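Local structure of phospholipase C-beta (PLC-beta) (Sepia officinalis, 3QR0) at residues L43-D46 / F51-W54; T62-L67 / T163-E168. The protein is a multidomain phospholipase C of the beta class, in which a PH domain, EF-hand-like modules, a TIM-barrel-type core that holds a calcium ion and a C2 domain are combined. All blocks are in the same frame, centred on the assembly; numbering follows the deposited sequence.

Interaction 1 of 2, residues L43-D46 / F51-W54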
ATOM      1  N   LEU A  43     -23.889  17.700  -1.715  1.00 26.53           N
ATOM      2  CA  LEU A  43     -22.789  16.760  -1.901  1.00 25.93           C
ATOM      3  C   LEU A  43     -23.354  15.453  -2.445  1.00 25.91           C
ATOM      4  O   LEU A  43     -24.383  14.979  -1.972  1.00 26.17           O
ATOM      5  CB  LEU A  43     -22.068  16.518  -0.569  1.00 25.41           C
ATOM      6  CG  LEU A  43     -20.762  15.717  -0.599  1.00 25.02           C
ATOM      7  CD1 LEU A  43     -19.712  16.427  -1.458  1.00 24.81           C
ATOM      8  CD2 LEU A  43     -20.240  15.497   0.819  1.00 23.62           C
ATOM      9  N   ARG A  44     -22.696  14.884  -3.449  1.00 25.88           N
ATOM     10  CA  ARG A  44     -23.161  13.642  -4.063  1.00 26.21           C
ATOM     11  C   ARG A  44     -22.007  12.678  -4.305  1.00 25.70           C
ATOM     12  O   ARG A  44     -20.848  13.093  -4.392  1.00 24.84           O
ATOM     13  CB  ARG A  44     -23.876  13.935  -5.385  1.00 26.80           C
ATOM     14  CG  ARG A  44     -25.004  14.956  -5.276  1.00 29.12           C
ATOM     15  CD  ARG A  44     -25.604  15.254  -6.632  1.00 30.56           C
ATOM     16  NE  ARG A  44     -26.363  14.116  -7.142  1.00 31.60           N
ATOM     17  CZ  ARG A  44     -26.863  14.032  -8.371  1.00 33.42           C
ATOM     18  NH1 ARG A  44     -26.682  15.023  -9.238  1.00 34.31           N
ATOM     19  NH2 ARG A  44     -27.550  12.952  -8.734  1.00 33.86           N
ATOM     20  N   VAL A  45     -22.341  11.391  -4.388  1.00 25.90           N
ATOM     21  CA  VAL A  45     -21.400  10.339  -4.778  1.00 26.04           C
ATOM     22  C   VAL A  45     -21.870   9.769  -6.112  1.00 26.68           C
ATOM     23  O   VAL A  45     -23.074   9.582  -6.327  1.00 27.10           O
ATOM     24  CB  VAL A  45     -21.362   9.200  -3.730  1.00 25.86           C
ATOM     25  CG1 VAL A  45     -20.293   8.162  -4.086  1.00 25.08           C
ATOM     26  CG2 VAL A  45     -21.120   9.770  -2.325  1.00 26.24           C
ATOM     27  N   ASP A  46     -20.946   9.489  -7.021  1.00 26.96           N
ATOM     28  CA  ASP A  46     -21.354   8.817  -8.255  1.00 27.78           C
ATOM     29  C   ASP A  46     -21.785   7.375  -7.928  1.00 27.63           C
ATOM     30  O   ASP A  46     -21.410   6.828  -6.883  1.00 26.86           O
ATOM     31  CB  ASP A  46     -20.251   8.843  -9.305  1.00 27.95           C
ATOM     32  CG  ASP A  46     -19.099   7.943  -8.950  1.00 28.84           C
ATOM     33  OD1 ASP A  46     -19.024   6.826  -9.506  1.00 30.31           O
ATOM     34  OD2 ASP A  46     -18.283   8.350  -8.094  1.00 29.66           O
ATOM     35  N   PHE A  51     -16.141   9.159  -6.769  1.00 23.99           N
ATOM     36  CA  PHE A  51     -16.012  10.598  -6.567  1.00 24.13           C
ATOM     37  C   PHE A  51     -17.040  11.122  -5.589  1.00 24.22           C
ATOM     38  O   PHE A  51     -18.180  10.658  -5.578  1.00 24.12           O
ATOM     39  CB  PHE A  51     -16.227  11.346  -7.888  1.00 24.86           C
ATOM     40  CG  PHE A  51     -15.251  10.982  -8.965  1.00 24.97           C
ATOM     41  CD1 PHE A  51     -13.979  11.529  -8.977  1.00 25.76           C
ATOM     42  CD2 PHE A  51     -15.615  10.110  -9.984  1.00 26.27           C
ATOM     43  CE1 PHE A  51     -13.067  11.195  -9.979  1.00 26.23           C
ATOM     44  CE2 PHE A  51     -14.711   9.768 -10.988  1.00 26.78           C
ATOM     45  CZ  PHE A  51     -13.440  10.315 -10.987  1.00 26.85           C
ATOM     46  N   LEU A  52     -16.619  12.080  -4.767  1.00 23.96           N
ATOM     47  CA  LEU A  52     -17.525  13.024  -4.132  1.00 24.44           C
ATOM     48  C   LEU A  52     -17.554  14.243  -5.038  1.00 24.70           C
ATOM     49  O   LEU A  52     -16.506  14.672  -5.521  1.00 24.25           O
ATOM     50  CB  LEU A  52     -17.001  13.458  -2.763  1.00 24.61           C
ATOM     51  CG  LEU A  52     -17.029  12.435  -1.633  1.00 25.58           C
ATOM     52  CD1 LEU A  52     -16.353  13.008  -0.395  1.00 25.52           C
ATOM     53  CD2 LEU A  52     -18.455  12.060  -1.336  1.00 26.99           C
ATOM     54  N   TYR A  53     -18.734  14.801  -5.281  1.00 24.69           N
ATOM     55  CA  TYR A  53     -18.816  15.999  -6.114  1.00 25.05           C
ATOM     56  C   TYR A  53     -19.926  16.935  -5.666  1.00 25.62           C
ATOM     57  O   TYR A  53     -20.884  16.519  -5.005  1.00 25.43           O
ATOM     58  CB  TYR A  53     -18.950  15.636  -7.601  1.00 25.30           C
ATOM     59  CG  TYR A  53     -20.255  14.982  -8.017  1.00 25.67           C
ATOM     60  CD1 TYR A  53     -21.266  15.724  -8.619  1.00 27.11           C
ATOM     61  CD2 TYR A  53     -20.466  13.617  -7.833  1.00 26.49           C
ATOM     62  CE1 TYR A  53     -22.462  15.126  -9.021  1.00 27.79           C
ATOM     63  CE2 TYR A  53     -21.658  13.008  -8.228  1.00 26.83           C
ATOM     64  CZ  TYR A  53     -22.649  13.770  -8.824  1.00 27.33           C
ATOM     65  OH  TYR A  53     -23.832  13.181  -9.214  1.00 27.98           O
ATOM     66  N   TRP A  54     -19.762  18.208  -6.012  1.00 25.99           N
ATOM     67  CA  TRP A  54     -20.706  19.254  -5.637  1.00 27.06           C
ATOM     68  C   TRP A  54     -20.486  20.489  -6.508  1.00 28.25           C
ATOM     69  O   TRP A  54     -19.395  20.699  -7.053  1.00 27.36           O
ATOM     70  CB  TRP A  54     -20.559  19.615  -4.154  1.00 26.52           C
ATOM     71  CG  TRP A  54     -19.240  20.251  -3.802  1.00 26.16           C
ATOM     72  CD1 TRP A  54     -18.978  21.590  -3.689  1.00 26.50           C
ATOM     73  CD2 TRP A  54     -18.006  19.579  -3.516  1.00 25.04           C
ATOM     74  NE1 TRP A  54     -17.661  21.790  -3.350  1.00 25.54           N
ATOM     75  CE2 TRP A  54     -17.042  20.574  -3.237  1.00 24.99           C
ATOM     76  CE3 TRP A  54     -17.621  18.232  -3.463  1.00 23.91           C
ATOM     77  CZ2 TRP A  54     -15.714  20.265  -2.917  1.00 23.65           C
ATOM     78  CZ3 TRP A  54     -16.302  17.929  -3.142  1.00 24.14           C
ATOM     79  CH2 TRP A  54     -15.366  18.947  -2.874  1.00 23.68           C
TER
HETATM   80  O   HOH W   1     -24.665  10.900  -8.000  1.00 31.26           O
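Tyr53 and Arg44 meet on one face of the sheet because of how each side chain leaves its backbone. With chi1 at 68°, the tyrosine puts CG between its own N and carbonyl carbon, and this lays the ring across the neighbouring strand. Because the strands pair at these two residues, Arg44 CB sits over one face of that Tyr53 ring, 3.9 Å from the centroid, in a CH-pi contact offset toward the rim. Arg44 turns CG away from its carbonyl carbon (chi1 -54°) and bends again at chi3, which brings the guanidinium against the phenol oxygen: Tyr53 OH lies over its centre, 3.3 Å from Arg44 CZ. That is contact with the flat face, not a hydrogen bond, since the N-H groups point along the plane; Arg44 NE bonds to Ile23 O instead. The hydroxyl gives its proton to a water at 2.7 Å from Tyr53 OH, and the same water donates to Val45 O.

Beneath these side chains, Arg44 and Tyr53 form an antiparallel hydrogen-bonded pair, N to O in both directions at 2.9 Å. Val45 and Leu52 follow as a non-hydrogen-bonded pair whose side chains point to the other face, with Val45 CG2 3.7 Å from Leu52 CD2; Trp133 of helix 127-141 covers both. Leu43 CD1 comes within 3.4 Å of Trp54 CE3 as the two side chains run alongside each other.

Toward the turn, Asp46 N makes a weak bond to Phe51 O, while Asp46 OD2 accepts Phe51 N at 2.6 Å, nearly in line with its C-O bond. The carboxylate also takes Tyr50 N on OD2 and Lys48 N on OD1. Three backbone N-H groups thus converge on one carboxylate, which closes this PH-domain hairpin and would probably favour the charged form of Asp46.

Interaction 2 of 2, residues T62-L67 / T163-E168; sequences TQLLDL and TTVEME
Thr62 reaches Val165 with every atom of its side chain. CB points toward residues 163-168 and lies 3.2 Å from Val165 O. From there the hydroxyl branch runs beside the threonine's own N (chi1 -64°). Its OG1 donates to Val165 O at 2.9 Å, meeting the carbonyl nearly head-on. The methyl branch, CG2, presses on Val165 CG1 at 3.5 Å, closer than carbons usually pack. Leu64 adds a looser touch: its CD1 lies 4.2 Å from the same CG1, the two side chains crossing at about a right angle.

Two waters bridge Thr62 to Glu166. One donates to Thr62 O and to Glu166 OE2; the other accepts from Thr62 N and donates to Glu166 OE1, 2.9 Å away. Lys179 pairs with OE1 and Arg161 with OE2, so both carboxylate oxygens are shared between a cation and a water. With two positive charges beside it, Glu166 is probably ionised. The direct contact is small, one hydrogen bond and a compact apolar patch, and the waters on Glu166 add a charged link between the PH-domain sheet and the EF-hand region.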
ATOM      1  N   THR A  62     -17.523  21.845 -11.934  1.00 31.38           N
ATOM      2  CA  THR A  62     -18.027  21.093 -10.801  1.00 30.50           C
ATOM      3  C   THR A  62     -16.840  20.707  -9.935  1.00 29.66           C
ATOM      4  O   THR A  62     -15.798  20.292 -10.450  1.00 28.91           O
ATOM      5  CB  THR A  62     -18.759  19.829 -11.260  1.00 30.64           C
ATOM      6  OG1 THR A  62     -19.914  20.206 -12.022  1.00 30.82           O
ATOM      7  CG2 THR A  62     -19.173  18.971 -10.065  1.00 29.41           C
ATOM      8  N   GLN A  63     -16.997  20.877  -8.625  1.00 29.14           N
ATOM      9  CA  GLN A  63     -15.949  20.567  -7.667  1.00 28.49           C
ATOM     10  C   GLN A  63     -16.022  19.086  -7.350  1.00 27.94           C
ATOM     11  O   GLN A  63     -17.103  18.498  -7.377  1.00 27.84           O
ATOM     12  CB  GLN A  63     -16.127  21.389  -6.395  1.00 28.58           C
ATOM     13  CG  GLN A  63     -16.154  22.887  -6.633  1.00 29.67           C
ATOM     14  CD  GLN A  63     -14.883  23.386  -7.277  1.00 29.64           C
ATOM     15  OE1 GLN A  63     -14.856  23.707  -8.465  1.00 30.29           O
ATOM     16  NE2 GLN A  63     -13.816  23.430  -6.503  1.00 28.39           N
ATOM     17  N   LEU A  64     -14.879  18.476  -7.068  1.00 27.48           N
ATOM     18  CA  LEU A  64     -14.862  17.055  -6.743  1.00 27.40           C
ATOM     19  C   LEU A  64     -13.687  16.656  -5.871  1.00 26.83           C
ATOM     20  O   LEU A  64     -12.697  17.384  -5.764  1.00 26.69           O
ATOM     21  CB  LEU A  64     -14.878  16.198  -8.020  1.00 27.42           C
ATOM     22  CG  LEU A  64     -13.602  16.128  -8.871  1.00 28.04           C
ATOM     23  CD1 LEU A  64     -13.744  15.060  -9.938  1.00 29.04           C
ATOM     24  CD2 LEU A  64     -13.288  17.472  -9.507  1.00 29.22           C
ATOM     25  N   LEU A  65     -13.841  15.500  -5.234  1.00 26.24           N
ATOM     26  CA  LEU A  65     -12.753  14.793  -4.583  1.00 25.88           C
ATOM     27  C   LEU A  65     -12.696  13.378  -5.151  1.00 25.27           C
ATOM     28  O   LEU A  65     -13.691  12.643  -5.122  1.00 25.12           O
ATOM     29  CB  LEU A  65     -12.957  14.733  -3.072  1.00 25.91           C
ATOM     30  CG  LEU A  65     -12.752  16.022  -2.279  1.00 27.13           C
ATOM     31  CD1 LEU A  65     -13.065  15.773  -0.806  1.00 27.36           C
ATOM     32  CD2 LEU A  65     -11.333  16.570  -2.448  1.00 26.73           C
ATOM     33  N   ASP A  66     -11.537  13.017  -5.690  1.00 24.77           N
ATOM     34  CA  ASP A  66     -11.282  11.668  -6.179  1.00 24.47           C
ATOM     35  C   ASP A  66     -11.032  10.805  -4.952  1.00 24.07           C
ATOM     36  O   ASP A  66     -10.047  11.006  -4.236  1.00 23.14           O
ATOM     37  CB  ASP A  66     -10.059  11.682  -7.102  1.00 24.77           C
ATOM     38  CG  ASP A  66      -9.802  10.347  -7.783  1.00 24.84           C
ATOM     39  OD1 ASP A  66     -10.174   9.295  -7.236  1.00 23.98           O
ATOM     40  OD2 ASP A  66      -9.198  10.355  -8.878  1.00 26.93           O
ATOM     41  N   LEU A  67     -11.924   9.844  -4.713  1.00 23.74           N
ATOM     42  CA  LEU A  67     -11.850   9.019  -3.507  1.00 23.76           C
ATOM     43  C   LEU A  67     -10.595   8.135  -3.462  1.00 23.36           C
ATOM     44  O   LEU A  67     -10.254   7.605  -2.404  1.00 23.26           O
ATOM     45  CB  LEU A  67     -13.109   8.164  -3.358  1.00 24.04           C
ATOM     46  CG  LEU A  67     -14.412   8.930  -3.112  1.00 25.03           C
ATOM     47  CD1 LEU A  67     -15.560   7.964  -2.891  1.00 26.04           C
ATOM     48  CD2 LEU A  67     -14.288   9.883  -1.926  1.00 25.91           C
ATOM     49  N   THR A 163     -20.180  11.565 -17.025  1.00 32.11           N
ATOM     50  CA  THR A 163     -21.642  11.494 -17.052  1.00 33.11           C
ATOM     51  C   THR A 163     -22.321  11.871 -15.725  1.00 33.92           C
ATOM     52  O   THR A 163     -23.546  11.894 -15.650  1.00 34.34           O
ATOM     53  CB  THR A 163     -22.126  10.095 -17.483  1.00 33.28           C
ATOM     54  OG1 THR A 163     -21.687   9.104 -16.541  1.00 31.75           O
ATOM     55  CG2 THR A 163     -21.601   9.761 -18.872  1.00 33.16           C
ATOM     56  N   THR A 164     -21.540  12.162 -14.686  1.00 34.20           N
ATOM     57  CA  THR A 164     -22.112  12.617 -13.412  1.00 34.90           C
ATOM     58  C   THR A 164     -21.522  13.957 -12.988  1.00 35.21           C
ATOM     59  O   THR A 164     -22.248  14.939 -12.868  1.00 36.24           O
ATOM     60  CB  THR A 164     -21.936  11.569 -12.286  1.00 34.31           C
ATOM     61  OG1 THR A 164     -20.553  11.462 -11.925  1.00 34.64           O
ATOM     62  CG2 THR A 164     -22.454  10.210 -12.736  1.00 34.46           C
ATOM     63  N   VAL A 165     -20.209  14.004 -12.781  1.00 35.09           N
ATOM     64  CA  VAL A 165     -19.548  15.229 -12.318  1.00 35.29           C
ATOM     65  C   VAL A 165     -19.574  16.331 -13.374  1.00 36.32           C
ATOM     66  O   VAL A 165     -19.940  17.473 -13.080  1.00 36.56           O
ATOM     67  CB  VAL A 165     -18.077  14.978 -11.926  1.00 34.68           C
ATOM     68  CG1 VAL A 165     -17.428  16.273 -11.436  1.00 34.52           C
ATOM     69  CG2 VAL A 165     -17.981  13.891 -10.868  1.00 33.74           C
ATOM     70  N   GLU A 166     -19.188  15.984 -14.599  1.00 37.00           N
ATOM     71  CA  GLU A 166     -19.012  16.966 -15.676  1.00 38.24           C
ATOM     72  C   GLU A 166     -20.260  17.203 -16.517  1.00 39.95           C
ATOM     73  O   GLU A 166     -20.266  18.093 -17.368  1.00 40.51           O
ATOM     74  CB  GLU A 166     -17.879  16.530 -16.608  1.00 37.79           C
ATOM     75  CG  GLU A 166     -16.560  16.244 -15.909  1.00 36.99           C
ATOM     76  CD  GLU A 166     -16.005  17.451 -15.176  1.00 36.68           C
ATOM     77  OE1 GLU A 166     -16.253  18.589 -15.625  1.00 37.20           O
ATOM     78  OE2 GLU A 166     -15.314  17.253 -14.156  1.00 35.95           O
ATOM     79  N   MET A 167     -21.308  16.416 -16.294  1.00 41.21           N
ATOM     80  CA  MET A 167     -22.500  16.496 -17.132  1.00 43.14           C
ATOM     81  C   MET A 167     -23.272  17.786 -16.863  1.00 44.32           C
ATOM     82  O   MET A 167     -23.452  18.186 -15.710  1.00 44.12           O
ATOM     83  CB  MET A 167     -23.401  15.277 -16.920  1.00 43.49           C
ATOM     84  CG  MET A 167     -24.514  15.168 -17.950  1.00 45.77           C
ATOM     85  SD  MET A 167     -25.168  13.501 -18.114  1.00 49.38           S
ATOM     86  CE  MET A 167     -26.106  13.343 -16.591  1.00 49.19           C
ATOM     87  N   GLU A 168     -23.717  18.424 -17.945  1.00 45.78           N
ATOM     88  CA  GLU A 168     -24.413  19.711 -17.891  1.00 47.16           C
ATOM     89  C   GLU A 168     -25.701  19.629 -18.703  1.00 47.99           C
ATOM     90  O   GLU A 168     -25.664  19.680 -19.934  1.00 48.45           O
ATOM     91  CB  GLU A 168     -23.507  20.817 -18.452  1.00 47.64           C
ATOM     92  CG  GLU A 168     -24.143  22.212 -18.526  1.00 49.70           C
ATOM     93  CD  GLU A 168     -23.201  23.266 -19.098  1.00 51.60           C
ATOM     94  OE1 GLU A 168     -22.131  22.892 -19.640  1.00 52.21           O
ATOM     95  OE2 GLU A 168     -23.533  24.471 -19.011  1.00 53.51           O
TER
HETATM   96  O   HOH W   2     -14.692  19.427 -12.707  1.00 28.28           O
HETATM   97  O   HOH W   3     -17.821  20.744 -14.549  1.00 35.13           O

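In the fold
Interactions 1 and 2 have their centres about 7 Å apart, and both reach the seven-stranded antiparallel sheet of the PH domain. Interaction 1 comes first along the chain and joins strands 39-45 and 51-54 as a local hairpin. Interaction 2 opens after it, on strand 63-66, one of the two outermost strands, and closes nearly a hundred residues later at residues 163-168. Strand 51-54 ties them together, since Leu52 O and Trp54 O probably accept bonds from Leu65 N and Gln63 N. Tyr53 also touches both Thr62 and Val165. The edge of the PH sheet is thus fastened inward to its own hairpin and outward to the EF-hand region.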